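Local structure of glycine cleavage system H protein 1 (3TZU) at residues G34-G39 and Y114-T119; G60-A65 and S86-E91. The protein probably shuttles the methylamine group of glycine from the P protein to the T protein of the glycine cleavage system on a covalently bound lipoyl cofactor. One frame throughout, in Å; residues are numbered along the deposited sequence.

Contact 1: residues G34-G39 and Y114-T119; sequences GPVRVG and YSVQPT
Val-36 to Gly-39 runs antiparallel to Tyr-114 to Pro-118 in the five-stranded antiparallel sheet of this H protein, a lipoyl-domain (barrel-sandwich hybrid) fold. Val-36 and Val-116 bond in both directions: Val-36 N lies in the plane of the Val-116 carbonyl, 2.8 Å from Val-116 O, while Val-116 N reaches Val-36 O at 3.0 Å from above the plane of the Val-36 carbonyl. Val-38 N then meets Tyr-114 O at 2.9 Å, nearly along the C=O axis; the return bond from Tyr-114 N to Val-38 O is weak. Tyr-114 carries the side-chain contact. From CB its CG takes the crowded position between backbone N and carbonyl carbon (chi1 67°), which lays the ring alongside Val-38. CE1 touches Val-38 CG2 at 3.6 Å, CZ lies against CB and CG2, CE2 grazes CG1, and OH at the tip ends 3.9 Å from both Val-38 CG1 and CG2. Val-38 CB sits over one ring face, 4.0 Å from the centroid, as a CH-pi contact. On the same face of the sheet the Val-36 and Pro-118 side chains cross at about a right angle, CG2 of Val-36 3.8 Å from CG of Pro-118. On the other face Arg-37 makes a cation-pi contact with Trp-112. Strands 21-23 and 88-92 flank the pair.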
loop_
_atom_site.group_PDB
_atom_site.type_symbol
_atom_site.label_atom_id
_atom_site.label_comp_id
_atom_site.label_asym_id
_atom_site.label_seq_id
_atom_site.Cartn_x
_atom_site.Cartn_y
_atom_site.Cartn_z
ATOM N N GLY A 34 15.040 -12.916 -24.128
ATOM C CA GLY A 34 15.162 -13.816 -22.965
ATOM C C GLY A 34 14.291 -13.390 -21.779
ATOM O O GLY A 34 13.786 -12.273 -21.760
ATOM N N PRO A 35 14.085 -14.293 -20.796
ATOM C CA PRO A 35 13.233 -14.045 -19.625
ATOM C C PRO A 35 13.692 -12.893 -18.712
ATOM O O PRO A 35 14.874 -12.840 -18.350
ATOM C CB PRO A 35 13.303 -15.364 -18.844
ATOM C CG PRO A 35 14.411 -16.167 -19.471
ATOM C CD PRO A 35 14.494 -15.705 -20.882
ATOM N N VAL A 36 12.759 -12.011 -18.331
ATOM C CA VAL A 36 13.071 -10.883 -17.435
ATOM C C VAL A 36 12.300 -10.971 -16.137
ATOM O O VAL A 36 11.116 -11.290 -16.134
ATOM C CB VAL A 36 12.805 -9.503 -18.070
ATOM C CG1 VAL A 36 13.810 -9.268 -19.220
ATOM C CG2 VAL A 36 11.365 -9.392 -18.517
ATOM N N ARG A 37 12.999 -10.721 -15.037
ATOM C CA ARG A 37 12.368 -10.792 -13.713
ATOM C C ARG A 37 11.420 -9.595 -13.431
ATOM O O ARG A 37 11.588 -8.501 -13.978
ATOM C CB ARG A 37 13.428 -10.945 -12.601
ATOM C CG ARG A 37 14.324 -12.189 -12.729
ATOM C CD ARG A 37 15.384 -12.249 -11.627
ATOM N NE ARG A 37 16.017 -13.563 -11.590
ATOM C CZ ARG A 37 16.896 -13.991 -10.678
ATOM N NH1 ARG A 37 17.283 -13.225 -9.669
ATOM N NH2 ARG A 37 17.403 -15.215 -10.784
ATOM N N VAL A 38 10.401 -9.872 -12.608
ATOM C CA VAL A 38 9.431 -8.901 -12.158
ATOM C C VAL A 38 9.393 -9.005 -10.646
ATOM O O VAL A 38 9.588 -10.116 -10.120
ATOM C CB VAL A 38 8.009 -9.224 -12.651
ATOM C CG1 VAL A 38 6.980 -8.290 -11.974
ATOM C CG2 VAL A 38 7.925 -9.178 -14.161
ATOM N N GLY A 39 9.148 -7.877 -9.967
ATOM C CA GLY A 39 8.988 -7.845 -8.514
ATOM C C GLY A 39 8.198 -6.639 -8.032
ATOM O O GLY A 39 7.636 -5.879 -8.835
ATOM N N TYR A 114 9.059 -13.519 -9.968
ATOM C CA TYR A 114 8.985 -14.429 -11.120
ATOM C C TYR A 114 9.743 -13.870 -12.315
ATOM O O TYR A 114 10.204 -12.741 -12.294
ATOM C CB TYR A 114 7.512 -14.773 -11.499
ATOM C CG TYR A 114 6.656 -13.643 -12.042
ATOM C CD1 TYR A 114 6.736 -13.258 -13.363
ATOM C CD2 TYR A 114 5.731 -12.989 -11.228
ATOM C CE1 TYR A 114 5.944 -12.228 -13.871
ATOM C CE2 TYR A 114 4.938 -11.947 -11.719
ATOM C CZ TYR A 114 5.057 -11.574 -13.049
ATOM O OH TYR A 114 4.284 -10.557 -13.563
ATOM N N SER A 115 9.913 -14.688 -13.348
ATOM C CA SER A 115 10.468 -14.207 -14.609
ATOM C C SER A 115 9.497 -14.553 -15.712
ATOM O O SER A 115 8.862 -15.623 -15.686
ATOM C CB SER A 115 11.836 -14.814 -14.899
ATOM O OG SER A 115 11.715 -16.109 -15.443
ATOM N N VAL A 116 9.376 -13.634 -16.662
ATOM C CA VAL A 116 8.450 -13.762 -17.780
ATOM C C VAL A 116 9.233 -13.607 -19.088
ATOM O O VAL A 116 10.239 -12.895 -19.117
ATOM C CB VAL A 116 7.293 -12.717 -17.673
ATOM C CG1 VAL A 116 7.834 -11.289 -17.515
ATOM C CG2 VAL A 116 6.352 -12.803 -18.863
ATOM N N GLN A 117 8.783 -14.292 -20.145
ATOM C CA GLN A 117 9.339 -14.118 -21.494
ATOM C C GLN A 117 8.354 -13.216 -22.242
ATOM O O GLN A 117 7.286 -13.660 -22.586
ATOM C CB GLN A 117 9.499 -15.493 -22.173
ATOM C CG GLN A 117 9.936 -15.496 -23.636
ATOM C CD GLN A 117 11.430 -15.356 -23.795
ATOM O OE1 GLN A 117 12.117 -16.325 -24.079
ATOM N NE2 GLN A 117 11.940 -14.150 -23.623
ATOM N N PRO A 118 8.685 -11.928 -22.457
ATOM C CA PRO A 118 7.612 -10.994 -22.847
ATOM C C PRO A 118 7.245 -10.991 -24.323
ATOM O O PRO A 118 8.109 -11.138 -25.146
ATOM C CB PRO A 118 8.181 -9.610 -22.461
ATOM C CG PRO A 118 9.492 -9.870 -21.799
ATOM C CD PRO A 118 9.948 -11.218 -22.221
ATOM N N THR A 119 5.963 -10.821 -24.630
ATOM C CA THR A 119 5.502 -10.550 -25.989
ATOM C C THR A 119 4.976 -9.128 -26.095
ATOM O O THR A 119 4.743 -8.632 -27.178
ATOM C CB THR A 119 4.373 -11.516 -26.417
ATOM O OG1 THR A 119 3.311 -11.464 -25.454
ATOM C CG2 THR A 119 4.904 -12.964 -26.556
#

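Contact 2: residues G60-A65 and S86-E91; sequences GETVSA and SGQIVE. With ACT (acetate ion), chain E.
Ser-86 OG and Ile-89 CG1 both stand anti to the carbonyl carbon and beside the backbone N (chi1 -56° and -55°), which brings OG to the backbone of Ala-65 and CG1 beside Glu-61 O. Between them runs a short antiparallel beta pairing of segment 60-65 with the start of strand 88-92, the outermost strand of the five-stranded sheet in the barrel-sandwich hybrid fold. At its middle Val-63 and Gly-87 form a hydrogen-bonded pair: Val-63 N sits nearly on the C=O axis of Gly-87, 2.8 Å from its O, though the N-H is bent (147°), and Gly-87 N returns to Val-63 O at 2.9 Å, from above the carbonyl plane. Gly-87, at the bend, and Gly-60 take backbone angles that would drive a CB into the preceding carbonyl oxygen. Farther along, Ile-89 N bonds Glu-61 O almost straight at 2.8 Å, and Gly-60 N closes the end on Ile-89 O. Thr-62 and Gln-88 make the non-hydrogen-bonded pair between. The buried side chains of Val-63 and Ile-89 cross at about a right angle, CG1 of Val-63 lying 4.0 Å from Ile-89 CD1. Ser-86 OG accepts the N-H of Ala-65 at 2.9 Å and gives its own proton to an acetate, probably from the crystallisation liquor; OXT of that ion sits 2.6 Å from Ser-86 OG, whereas its O receives a weak bond from Ser-64 OG.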
loop_
_atom_site.group_PDB
_atom_site.type_symbol
_atom_site.label_atom_id
_atom_site.label_comp_id
_atom_site.label_asym_id
_atom_site.label_seq_id
_atom_site.Cartn_x
_atom_site.Cartn_y
_atom_site.Cartn_z
ATOM N N GLY A 60 4.897 -21.622 -16.808
ATOM C CA GLY A 60 4.286 -22.109 -18.052
ATOM C C GLY A 60 2.959 -21.456 -18.379
ATOM O O GLY A 60 2.416 -21.654 -19.449
ATOM N N GLU A 61 2.450 -20.647 -17.467
ATOM C CA GLU A 61 1.193 -19.943 -17.674
ATOM C C GLU A 61 1.462 -18.743 -18.563
ATOM O O GLU A 61 2.569 -18.219 -18.578
ATOM C CB GLU A 61 0.608 -19.537 -16.313
ATOM C CG GLU A 61 -0.592 -18.584 -16.357
ATOM C CD GLU A 61 -1.296 -18.421 -15.006
ATOM O OE1 GLU A 61 -1.932 -19.373 -14.529
ATOM O OE2 GLU A 61 -1.236 -17.327 -14.424
ATOM N N THR A 62 0.469 -18.339 -19.342
ATOM C CA THR A 62 0.542 -17.092 -20.074
ATOM C C THR A 62 -0.189 -15.997 -19.287
ATOM O O THR A 62 -1.370 -16.146 -18.959
ATOM C CB THR A 62 -0.053 -17.227 -21.480
ATOM O OG1 THR A 62 0.747 -18.142 -22.239
ATOM C CG2 THR A 62 -0.052 -15.885 -22.196
ATOM N N VAL A 63 0.524 -14.917 -18.955
ATOM C CA VAL A 63 -0.110 -13.740 -18.345
ATOM C C VAL A 63 -0.225 -12.633 -19.383
ATOM O O VAL A 63 0.421 -12.695 -20.450
ATOM C CB VAL A 63 0.629 -13.240 -17.078
ATOM C CG1 VAL A 63 0.825 -14.404 -16.103
ATOM C CG2 VAL A 63 1.952 -12.562 -17.406
ATOM N N SER A 64 -1.070 -11.649 -19.062
ATOM C CA SER A 64 -1.303 -10.457 -19.882
ATOM C C SER A 64 -1.031 -9.157 -19.108
ATOM O O SER A 64 -1.453 -9.019 -17.972
ATOM C CB SER A 64 -2.737 -10.421 -20.360
ATOM O OG SER A 64 -2.977 -11.510 -21.218
ATOM N N ALA A 65 -0.330 -8.213 -19.749
ATOM C CA ALA A 65 -0.078 -6.898 -19.167
ATOM C C ALA A 65 -1.401 -6.303 -18.662
ATOM O O ALA A 65 -2.397 -6.299 -19.375
ATOM C CB ALA A 65 0.573 -5.958 -20.191
ATOM N N SER A 86 2.829 -8.800 -20.928
ATOM C CA SER A 86 2.227 -10.024 -21.453
ATOM C C SER A 86 3.341 -11.033 -21.773
ATOM O O SER A 86 4.430 -10.641 -22.186
ATOM C CB SER A 86 1.446 -9.729 -22.736
ATOM O OG SER A 86 0.468 -8.722 -22.541
ATOM N N GLY A 87 3.069 -12.327 -21.588
ATOM C CA GLY A 87 4.041 -13.374 -21.937
ATOM C C GLY A 87 3.911 -14.681 -21.172
ATOM O O GLY A 87 2.940 -14.888 -20.448
ATOM N N GLN A 88 4.898 -15.560 -21.335
ATOM C CA GLN A 88 4.901 -16.839 -20.652
ATOM C C GLN A 88 5.752 -16.767 -19.387
ATOM O O GLN A 88 6.855 -16.227 -19.400
ATOM C CB GLN A 88 5.423 -17.933 -21.586
ATOM C CG GLN A 88 4.822 -19.287 -21.332
ATOM C CD GLN A 88 5.262 -20.337 -22.347
ATOM O OE1 GLN A 88 5.386 -20.066 -23.544
ATOM N NE2 GLN A 88 5.476 -21.546 -21.873
ATOM N N ILE A 89 5.244 -17.315 -18.290
ATOM C CA ILE A 89 6.060 -17.434 -17.081
ATOM C C ILE A 89 7.107 -18.560 -17.227
ATOM O O ILE A 89 6.756 -19.686 -17.481
ATOM C CB ILE A 89 5.219 -17.732 -15.841
ATOM C CG1 ILE A 89 4.116 -16.672 -15.657
ATOM C CG2 ILE A 89 6.120 -17.825 -14.624
ATOM C CD1 ILE A 89 4.618 -15.276 -15.385
ATOM N N VAL A 90 8.366 -18.223 -16.967
ATOM C CA VAL A 90 9.524 -19.104 -17.112
ATOM C C VAL A 90 10.083 -19.598 -15.768
ATOM O O VAL A 90 10.498 -20.747 -15.668
ATOM C CB VAL A 90 10.642 -18.376 -17.873
ATOM C CG1 VAL A 90 11.884 -19.261 -18.002
ATOM C CG2 VAL A 90 10.133 -17.986 -19.243
ATOM N N GLU A 91 10.109 -18.732 -14.753
ATOM C CA GLU A 91 10.543 -19.125 -13.399
ATOM C C GLU A 91 9.703 -18.401 -12.332
ATOM O O GLU A 91 9.168 -17.344 -12.607
ATOM C CB GLU A 91 12.048 -18.811 -13.202
ATOM C CG GLU A 91 12.721 -19.591 -12.054
ATOM C CD GLU A 91 14.220 -19.273 -11.850
ATOM O OE1 GLU A 91 14.795 -18.431 -12.611
ATOM O OE2 GLU A 91 14.819 -19.888 -10.911
HETATM C C ACT E . -2.287 -9.822 -24.356
HETATM O O ACT E . -1.692 -10.919 -24.269
HETATM O OXT ACT E . -1.727 -8.792 -23.978
HETATM C CH3 ACT E . -3.669 -9.710 -24.922
#

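Overall arrangement
The two contacts lie side by side, their centres about 8 Å apart. Strand 88-92 of contact 2 is the neighbour of strand 114-118 of contact 1 in the five-stranded antiparallel sheet, and Gln-117 N to Gln-88 O and Ser-115 N to Glu-91 O are probable hydrogen bonds joining them. A classic beta bulge sets Val-90 and Glu-91 together opposite Ser-115. Along the chain the order is 34-39, 60-65, 86-91, 114-119, so contact 1 encloses contact 2. Lys-76, the predicted lipoylation site, unmodified here, falls between the segments of both; the sheet thus joins chain from before and after it.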